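Local coordinates for protein alpha-fucosidase (Bifidobacterium bifidum, PDB 2EAB) that probably hydrolyses alpha-1,2-fucosyl linkages to release L-fucose from glycans, this chain being the catalytic part of a longer bifidobacterial protein, at residues Asn422-Tyr433 against Trp510-Tyr521. Sequence-based numbering, arbitrary orientation.
Sequences NVNLQMNYWPTY and WILQNVYEAYEY. With EDO (1,2-ethanediol), chain D; EDO (1,2-ethanediol), chain I; EDO (1,2-ethanediol), chain G.
Y433 lies flat against the last turns of helix 507-520, its ring covered on one face by the backbone at E517 and A518. Its OH gives a hydrogen bond to N514 O (2.8 Å), reaching that carbonyl from 31° out of its plane, while A518 CB packs 3.7 Å from Y433 CE1. The base of the same side chain makes a CH-pi contact: Y433 CB sits 3.4 Å from the centroid of the Y521 ring. The two rings are nearly parallel but slid apart, and barely overlap. A leucine in place of Y433 would probably leave N514 O without this donor and open a gap beside A518. Toward the N-terminal ends of both segments, Q426 CG rides over the five-membered ring of W510, 3.5 Å from its centroid and almost on the normal. W510 swings its indole across there because CG stands opposite its own backbone N (chi1 -164°), which also brings CH2 to 3.6 Å from V423 CB. The axes of helix 424-428 and of residues 510-520 run nearly parallel, at 15°; both belong to the helical catalytic domain of this family 95 glycoside hydrolase, an (alpha/alpha)6-barrel in this family. Around the E517 carboxylate the contact is looser: a water is hydrogen-bonded to Y429 O and to E517 OE1, and a 1,2-ethanediol links E517 OE1 to Y521 OH. On this partly exposed side, R820 forms salt bridges with E517 and E520; E520 is a calcium ligand in another model of the protein.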
ATOM      1  N   ASN A 422       1.894   1.210 -10.496  1.00  6.04           N
ATOM      2  CA  ASN A 422       2.500   0.083 -11.203  1.00  6.29           C
ATOM      3  C   ASN A 422       3.488  -0.680 -10.317  1.00  6.14           C
ATOM      4  O   ASN A 422       4.544  -1.116 -10.775  1.00  6.24           O
ATOM      5  CB  ASN A 422       3.132   0.528 -12.532  1.00  6.85           C
ATOM      6  CG  ASN A 422       3.120  -0.573 -13.594  1.00  6.58           C
ATOM      7  OD1 ASN A 422       2.411  -1.574 -13.475  1.00  6.25           O
ATOM      8  ND2 ASN A 422       3.906  -0.381 -14.645  1.00  7.12           N
ATOM      9  N   VAL A 423       3.113  -0.782  -9.038  1.00  6.05           N
ATOM     10  CA  VAL A 423       3.642  -1.688  -7.998  1.00  6.20           C
ATOM     11  C   VAL A 423       3.469  -1.071  -6.611  1.00  5.97           C
ATOM     12  O   VAL A 423       3.203  -1.787  -5.646  1.00  5.75           O
ATOM     13  CB  VAL A 423       5.117  -2.180  -8.199  1.00  6.48           C
ATOM     14  CG1 VAL A 423       6.132  -1.047  -8.039  1.00  7.05           C
ATOM     15  CG2 VAL A 423       5.441  -3.326  -7.229  1.00  7.12           C
ATOM     16  N   ASN A 424       3.623   0.246  -6.513  1.00  5.57           N
ATOM     17  CA  ASN A 424       3.754   0.877  -5.202  1.00  5.61           C
ATOM     18  C   ASN A 424       2.439   0.942  -4.443  1.00  5.43           C
ATOM     19  O   ASN A 424       2.356   0.492  -3.301  1.00  5.37           O
ATOM     20  CB  ASN A 424       4.362   2.273  -5.320  1.00  6.11           C
ATOM     21  CG  ASN A 424       5.673   2.278  -6.075  1.00  6.29           C
ATOM     22  OD1 ASN A 424       6.754   2.141  -5.486  1.00  9.35           O
ATOM     23  ND2 ASN A 424       5.592   2.403  -7.380  1.00  6.03           N
ATOM     24  N   LEU A 425       1.409   1.480  -5.087  1.00  5.54           N
ATOM     25  CA  LEU A 425       0.093   1.538  -4.462  1.00  5.70           C
ATOM     26  C   LEU A 425      -0.440   0.130  -4.187  1.00  5.62           C
ATOM     27  O   LEU A 425      -1.072  -0.115  -3.153  1.00  5.79           O
ATOM     28  CB  LEU A 425      -0.882   2.345  -5.324  1.00  5.59           C
ATOM     29  CG  LEU A 425      -2.261   2.602  -4.710  1.00  5.83           C
ATOM     30  CD1 LEU A 425      -2.160   3.393  -3.409  1.00  6.55           C
ATOM     31  CD2 LEU A 425      -3.175   3.298  -5.703  1.00  6.21           C
ATOM     32  N   GLN A 426      -0.172  -0.789  -5.112  1.00  5.51           N
ATOM     33  CA  GLN A 426      -0.510  -2.194  -4.916  1.00  5.42           C
ATOM     34  C   GLN A 426       0.117  -2.716  -3.625  1.00  5.71           C
ATOM     35  O   GLN A 426      -0.560  -3.342  -2.806  1.00  5.62           O
ATOM     36  CB  GLN A 426      -0.034  -3.033  -6.103  1.00  5.93           C
ATOM     37  CG  GLN A 426      -0.853  -2.866  -7.384  1.00  5.58           C
ATOM     38  CD  GLN A 426      -0.482  -1.653  -8.231  1.00  5.06           C
ATOM     39  OE1 GLN A 426       0.443  -0.891  -7.913  1.00  5.75           O
ATOM     40  NE2 GLN A 426      -1.205  -1.479  -9.333  1.00  5.62           N
ATOM     41  N   MET A 427       1.413  -2.460  -3.450  1.00  5.55           N
ATOM     42  CA  MET A 427       2.144  -2.918  -2.272  1.00  5.58           C
ATOM     43  C   MET A 427       1.572  -2.353  -0.971  1.00  5.64           C
ATOM     44  O   MET A 427       1.499  -3.061   0.038  1.00  5.85           O
ATOM     45  CB  MET A 427       3.629  -2.590  -2.403  1.00  5.64           C
ATOM     46  CG  MET A 427       4.483  -3.263  -1.347  1.00  5.94           C
ATOM     47  SD  MET A 427       6.248  -3.080  -1.595  1.00  6.20           S
ATOM     48  CE  MET A 427       6.439  -3.747  -3.255  1.00  8.62           C
ATOM     49  N   ASN A 428       1.153  -1.088  -1.004  1.00  5.57           N
ATOM     50  CA  ASN A 428       0.514  -0.468   0.155  1.00  5.90           C
ATOM     51  C   ASN A 428      -0.687  -1.270   0.638  1.00  5.97           C
ATOM     52  O   ASN A 428      -1.028  -1.221   1.821  1.00  6.92           O
ATOM     53  CB  ASN A 428       0.033   0.947  -0.173  1.00  6.01           C
ATOM     54  CG  ASN A 428       1.156   1.962  -0.269  1.00  5.24           C
ATOM     55  OD1 ASN A 428       2.336   1.621  -0.319  1.00  5.67           O
ATOM     56  ND2 ASN A 428       0.776   3.233  -0.330  1.00  6.54           N
ATOM     57  N   TYR A 429      -1.339  -1.966  -0.292  1.00  6.03           N
ATOM     58  CA  TYR A 429      -2.527  -2.760   0.012  1.00  6.10           C
ATOM     59  C   TYR A 429      -2.324  -4.262  -0.162  1.00  6.61           C
ATOM     60  O   TYR A 429      -3.272  -5.001  -0.462  1.00  7.51           O
ATOM     61  CB  TYR A 429      -3.761  -2.213  -0.739  1.00  6.35           C
ATOM     62  CG  TYR A 429      -4.123  -0.848  -0.205  1.00  6.12           C
ATOM     63  CD1 TYR A 429      -4.979  -0.718   0.888  1.00  6.34           C
ATOM     64  CD2 TYR A 429      -3.554   0.308  -0.737  1.00  6.10           C
ATOM     65  CE1 TYR A 429      -5.278   0.531   1.419  1.00  6.40           C
ATOM     66  CE2 TYR A 429      -3.849   1.558  -0.214  1.00  6.09           C
ATOM     67  CZ  TYR A 429      -4.708   1.663   0.863  1.00  6.31           C
ATOM     68  OH  TYR A 429      -4.984   2.909   1.373  1.00  6.29           O
ATOM     69  N   TRP A 430      -1.085  -4.714   0.033  1.00  6.05           N
ATOM     70  CA  TRP A 430      -0.805  -6.147   0.125  1.00  6.35           C
ATOM     71  C   TRP A 430      -1.033  -6.790   1.497  1.00  6.14           C
ATOM     72  O   TRP A 430      -1.474  -7.932   1.536  1.00  6.64           O
ATOM     73  CB  TRP A 430       0.601  -6.497  -0.362  1.00  6.96           C
ATOM     74  CG  TRP A 430       0.775  -6.452  -1.850  1.00  7.57           C
ATOM     75  CD1 TRP A 430      -0.204  -6.391  -2.805  1.00  8.37           C
ATOM     76  CD2 TRP A 430       2.020  -6.492  -2.555  1.00  8.03           C
ATOM     77  NE1 TRP A 430       0.363  -6.362  -4.063  1.00  8.11           N
ATOM     78  CE2 TRP A 430       1.726  -6.426  -3.935  1.00  8.55           C
ATOM     79  CE3 TRP A 430       3.358  -6.573  -2.151  1.00  9.15           C
ATOM     80  CZ2 TRP A 430       2.732  -6.433  -4.916  1.00  9.03           C
ATOM     81  CZ3 TRP A 430       4.353  -6.579  -3.126  1.00  9.83           C
ATOM     82  CH2 TRP A 430       4.032  -6.513  -4.489  1.00  9.38           C
ATOM     83  N   PRO A 431      -0.691  -6.113   2.618  1.00  6.17           N
ATOM     84  CA  PRO A 431      -0.958  -6.779   3.909  1.00  6.45           C
ATOM     85  C   PRO A 431      -2.340  -6.501   4.484  1.00  6.32           C
ATOM     86  O   PRO A 431      -2.683  -7.026   5.540  1.00  6.43           O
ATOM     87  CB  PRO A 431       0.090  -6.158   4.829  1.00  6.65           C
ATOM     88  CG  PRO A 431       0.237  -4.759   4.307  1.00  6.81           C
ATOM     89  CD  PRO A 431       0.006  -4.825   2.806  1.00  6.61           C
ATOM     90  N   THR A 432      -3.126  -5.685   3.802  1.00  6.35           N
ATOM     91  CA  THR A 432      -4.320  -5.113   4.403  1.00  6.23           C
ATOM     92  C   THR A 432      -5.340  -6.165   4.828  1.00  6.13           C
ATOM     93  O   THR A 432      -5.990  -6.017   5.860  1.00  6.29           O
ATOM     94  CB  THR A 432      -4.961  -4.108   3.437  1.00  6.38           C
ATOM     95  OG1 THR A 432      -3.927  -3.304   2.849  1.00  6.42           O
ATOM     96  CG2 THR A 432      -5.966  -3.213   4.156  1.00  7.19           C
ATOM     97  N   TYR A 433      -5.479  -7.216   4.030  1.00  5.89           N
ATOM     98  CA  TYR A 433      -6.448  -8.257   4.339  1.00  5.99           C
ATOM     99  C   TYR A 433      -5.860  -9.381   5.185  1.00  5.89           C
ATOM    100  O   TYR A 433      -6.448  -9.777   6.197  1.00  6.03           O
ATOM    101  CB  TYR A 433      -7.058  -8.809   3.053  1.00  6.19           C
ATOM    102  CG  TYR A 433      -7.513  -7.736   2.097  1.00  6.21           C
ATOM    103  CD1 TYR A 433      -8.659  -6.989   2.361  1.00  6.41           C
ATOM    104  CD2 TYR A 433      -6.788  -7.454   0.935  1.00  6.42           C
ATOM    105  CE1 TYR A 433      -9.075  -5.996   1.495  1.00  7.17           C
ATOM    106  CE2 TYR A 433      -7.199  -6.462   0.056  1.00  6.28           C
ATOM    107  CZ  TYR A 433      -8.347  -5.746   0.341  1.00  6.42           C
ATOM    108  OH  TYR A 433      -8.773  -4.768  -0.525  1.00  6.95           O
ATOM    109  N   TRP A 510      -4.116  -4.421 -12.565  1.00  5.85           N
ATOM    110  CA  TRP A 510      -3.353  -4.758 -11.371  1.00  5.58           C
ATOM    111  C   TRP A 510      -3.999  -4.238 -10.081  1.00  5.76           C
ATOM    112  O   TRP A 510      -4.209  -5.008  -9.143  1.00  5.77           O
ATOM    113  CB  TRP A 510      -1.920  -4.266 -11.494  1.00  5.88           C
ATOM    114  CG  TRP A 510      -0.966  -4.880 -10.510  1.00  5.53           C
ATOM    115  CD1 TRP A 510      -1.257  -5.733  -9.475  1.00  5.78           C
ATOM    116  CD2 TRP A 510       0.436  -4.660 -10.466  1.00  5.92           C
ATOM    117  NE1 TRP A 510      -0.108  -6.066  -8.804  1.00  6.04           N
ATOM    118  CE2 TRP A 510       0.947  -5.410  -9.385  1.00  5.81           C
ATOM    119  CE3 TRP A 510       1.318  -3.892 -11.240  1.00  5.99           C
ATOM    120  CZ2 TRP A 510       2.309  -5.428  -9.068  1.00  6.81           C
ATOM    121  CZ3 TRP A 510       2.667  -3.913 -10.932  1.00  6.26           C
ATOM    122  CH2 TRP A 510       3.149  -4.668  -9.849  1.00  6.18           C
ATOM    123  N   ILE A 511      -4.314  -2.946 -10.023  1.00  5.58           N
ATOM    124  CA  ILE A 511      -4.933  -2.412  -8.810  1.00  5.54           C
ATOM    125  C   ILE A 511      -6.302  -3.052  -8.553  1.00  5.41           C
ATOM    126  O   ILE A 511      -6.718  -3.176  -7.405  1.00  5.27           O
ATOM    127  CB  ILE A 511      -4.999  -0.858  -8.814  1.00  5.66           C
ATOM    128  CG1 ILE A 511      -5.090  -0.309  -7.384  1.00  5.83           C
ATOM    129  CG2 ILE A 511      -6.141  -0.344  -9.689  1.00  5.97           C
ATOM    130  CD1 ILE A 511      -3.831  -0.538  -6.549  1.00  6.37           C
ATOM    131  N   LEU A 512      -6.984  -3.478  -9.615  1.00  5.80           N
ATOM    132  CA  LEU A 512      -8.221  -4.237  -9.443  1.00  6.00           C
ATOM    133  C   LEU A 512      -8.031  -5.551  -8.695  1.00  5.86           C
ATOM    134  O   LEU A 512      -8.982  -6.053  -8.082  1.00  6.30           O
ATOM    135  CB  LEU A 512      -8.936  -4.458 -10.772  1.00  5.95           C
ATOM    136  CG  LEU A 512      -9.620  -3.204 -11.333  1.00  6.35           C
ATOM    137  CD1 LEU A 512     -10.030  -3.434 -12.780  1.00  7.28           C
ATOM    138  CD2 LEU A 512     -10.813  -2.763 -10.498  1.00  6.93           C
ATOM    139  N   GLN A 513      -6.826  -6.116  -8.737  1.00  5.93           N
ATOM    140  CA  GLN A 513      -6.553  -7.285  -7.899  1.00  5.98           C
ATOM    141  C   GLN A 513      -6.708  -6.948  -6.423  1.00  5.84           C
ATOM    142  O   GLN A 513      -7.360  -7.687  -5.680  1.00  5.79           O
ATOM    143  CB  GLN A 513      -5.164  -7.854  -8.141  1.00  6.34           C
ATOM    144  CG  GLN A 513      -4.995  -8.552  -9.471  1.00  6.89           C
ATOM    145  CD  GLN A 513      -3.716  -9.358  -9.549  1.00  7.27           C
ATOM    146  OE1 GLN A 513      -3.367 -10.072  -8.614  1.00  7.42           O
ATOM    147  NE2 GLN A 513      -3.027  -9.270 -10.682  1.00  7.23           N
ATOM    148  N   ASN A 514      -6.106  -5.839  -5.994  1.00  5.40           N
ATOM    149  CA  ASN A 514      -6.222  -5.414  -4.599  1.00  5.78           C
ATOM    150  C   ASN A 514      -7.678  -5.185  -4.216  1.00  5.98           C
ATOM    151  O   ASN A 514      -8.097  -5.503  -3.103  1.00  6.13           O
ATOM    152  CB  ASN A 514      -5.446  -4.118  -4.344  1.00  6.09           C
ATOM    153  CG  ASN A 514      -3.948  -4.273  -4.493  1.00  6.09           C
ATOM    154  OD1 ASN A 514      -3.218  -4.380  -3.501  1.00  7.95           O
ATOM    155  ND2 ASN A 514      -3.477  -4.244  -5.722  1.00  4.75           N
ATOM    156  N   VAL A 515      -8.440  -4.633  -5.154  1.00  5.88           N
ATOM    157  CA  VAL A 515      -9.857  -4.363  -4.944  1.00  6.45           C
ATOM    158  C   VAL A 515     -10.641  -5.671  -4.800  1.00  6.30           C
ATOM    159  O   VAL A 515     -11.416  -5.827  -3.853  1.00  6.48           O
ATOM    160  CB  VAL A 515     -10.440  -3.460  -6.064  1.00  6.44           C
ATOM    161  CG1 VAL A 515     -11.943  -3.323  -5.923  1.00  7.45           C
ATOM    162  CG2 VAL A 515      -9.789  -2.087  -6.028  1.00  6.90           C
ATOM    163  N   TYR A 516     -10.431  -6.610  -5.723  1.00  6.19           N
ATOM    164  CA  TYR A 516     -11.139  -7.886  -5.662  1.00  6.27           C
ATOM    165  C   TYR A 516     -10.827  -8.658  -4.377  1.00  6.25           C
ATOM    166  O   TYR A 516     -11.688  -9.367  -3.846  1.00  6.26           O
ATOM    167  CB  TYR A 516     -10.879  -8.751  -6.906  1.00  6.53           C
ATOM    168  CG  TYR A 516     -11.695 -10.021  -6.862  1.00  7.13           C
ATOM    169  CD1 TYR A 516     -13.070  -9.984  -7.062  1.00  7.73           C
ATOM    170  CD2 TYR A 516     -11.107 -11.251  -6.565  1.00  8.04           C
ATOM    171  CE1 TYR A 516     -13.844 -11.135  -6.983  1.00  9.05           C
ATOM    172  CE2 TYR A 516     -11.882 -12.416  -6.489  1.00  9.15           C
ATOM    173  CZ  TYR A 516     -13.249 -12.341  -6.695  1.00  8.64           C
ATOM    174  OH  TYR A 516     -14.037 -13.473  -6.618  1.00 10.02           O
ATOM    175  N   GLU A 517      -9.601  -8.520  -3.875  1.00  6.12           N
ATOM    176  CA  GLU A 517      -9.235  -9.178  -2.622  1.00  6.25           C
ATOM    177  C   GLU A 517     -10.121  -8.766  -1.448  1.00  6.15           C
ATOM    178  O   GLU A 517     -10.317  -9.549  -0.521  1.00  6.12           O
ATOM    179  CB  GLU A 517      -7.763  -8.955  -2.290  1.00  6.19           C
ATOM    180  CG  GLU A 517      -6.830  -9.644  -3.261  1.00  6.88           C
ATOM    181  CD  GLU A 517      -5.566 -10.157  -2.623  1.00  7.04           C
ATOM    182  OE1 GLU A 517      -5.093  -9.553  -1.634  1.00  7.27           O
ATOM    183  OE2 GLU A 517      -5.039 -11.178  -3.111  1.00  8.40           O
ATOM    184  N   ALA A 518     -10.672  -7.555  -1.484  1.00  6.19           N
ATOM    185  CA  ALA A 518     -11.604  -7.143  -0.439  1.00  6.69           C
ATOM    186  C   ALA A 518     -12.788  -8.098  -0.361  1.00  6.46           C
ATOM    187  O   ALA A 518     -13.286  -8.380   0.734  1.00  7.18           O
ATOM    188  CB  ALA A 518     -12.070  -5.719  -0.660  1.00  6.93           C
ATOM    189  N   TYR A 519     -13.235  -8.589  -1.516  1.00  6.38           N
ATOM    190  CA  TYR A 519     -14.260  -9.623  -1.550  1.00  6.76           C
ATOM    191  C   TYR A 519     -13.716 -11.009  -1.188  1.00  6.63           C
ATOM    192  O   TYR A 519     -14.331 -11.731  -0.395  1.00  6.91           O
ATOM    193  CB  TYR A 519     -14.994  -9.672  -2.896  1.00  7.42           C
ATOM    194  CG  TYR A 519     -16.043 -10.754  -2.897  1.00  8.87           C
ATOM    195  CD1 TYR A 519     -17.152 -10.649  -2.060  1.00  9.96           C
ATOM    196  CD2 TYR A 519     -15.914 -11.901  -3.678  1.00  9.92           C
ATOM    197  CE1 TYR A 519     -18.120 -11.632  -2.010  1.00 11.19           C
ATOM    198  CE2 TYR A 519     -16.899 -12.911  -3.633  1.00  9.89           C
ATOM    199  CZ  TYR A 519     -17.990 -12.749  -2.795  1.00 10.52           C
ATOM    200  OH  TYR A 519     -18.972 -13.709  -2.728  1.00 11.95           O
ATOM    201  N   GLU A 520     -12.572 -11.391  -1.757  1.00  6.74           N
ATOM    202  CA  GLU A 520     -11.992 -12.712  -1.472  1.00  7.34           C
ATOM    203  C   GLU A 520     -11.905 -12.983   0.019  1.00  7.10           C
ATOM    204  O   GLU A 520     -12.231 -14.075   0.483  1.00  7.59           O
ATOM    205  CB  GLU A 520     -10.565 -12.808  -1.973  1.00  8.00           C
ATOM    206  CG  GLU A 520     -10.370 -12.987  -3.432  1.00  8.73           C
ATOM    207  CD  GLU A 520      -8.894 -13.125  -3.761  1.00  9.32           C
ATOM    208  OE1 GLU A 520      -8.069 -12.542  -3.020  1.00  9.03           O
ATOM    209  OE2 GLU A 520      -8.549 -13.800  -4.748  1.00  9.85           O
ATOM    210  N   TYR A 521     -11.412 -11.999   0.764  1.00  6.88           N
ATOM    211  CA  TYR A 521     -11.138 -12.181   2.179  1.00  7.14           C
ATOM    212  C   TYR A 521     -12.359 -11.957   3.084  1.00  7.67           C
ATOM    213  O   TYR A 521     -12.309 -12.291   4.272  1.00  8.51           O
ATOM    214  CB  TYR A 521     -10.004 -11.259   2.613  1.00  7.38           C
ATOM    215  CG  TYR A 521      -8.598 -11.694   2.258  1.00  6.57           C
ATOM    216  CD1 TYR A 521      -7.840 -12.446   3.153  1.00  6.81           C
ATOM    217  CD2 TYR A 521      -8.002 -11.302   1.058  1.00  6.15           C
ATOM    218  CE1 TYR A 521      -6.534 -12.811   2.863  1.00  6.92           C
ATOM    219  CE2 TYR A 521      -6.686 -11.661   0.763  1.00  6.49           C
ATOM    220  CZ  TYR A 521      -5.963 -12.414   1.675  1.00  6.71           C
ATOM    221  OH  TYR A 521      -4.665 -12.772   1.406  1.00  7.34           O
TER
HETATM  222  C1  EDO D4804       5.975  -4.103 -12.222  1.00 29.74           C
HETATM  223  O1  EDO D4804       7.478  -4.288 -12.229  1.00 30.59           O
HETATM  224  C2  EDO D4804       5.706  -2.850 -13.146  1.00 30.60           C
HETATM  225  O2  EDO D4804       6.226  -1.626 -12.452  1.00 27.98           O
HETATM  226  C1  EDO I4812     -15.177 -15.859  -1.744  1.00 41.98           C
HETATM  227  O1  EDO I4812     -13.974 -15.335  -2.389  1.00 40.66           O
HETATM  228  C2  EDO I4812     -15.450 -14.624  -0.820  1.00 42.33           C
HETATM  229  O2  EDO I4812     -15.005 -15.297   0.677  1.00 41.15           O
HETATM  230  C1  EDO G4807      -0.990 -11.668  -1.733  1.00 42.74           C
HETATM  231  O1  EDO G4807      -1.262 -13.048  -1.173  1.00 37.02           O
HETATM  232  C2  EDO G4807      -1.574 -10.649  -0.678  1.00 43.60           C
HETATM  233  O2  EDO G4807      -2.984 -10.950  -0.526  1.00 37.12           O
HETATM  234  O   HOH W   1      -4.185  -7.080  -2.142  1.00  8.97           O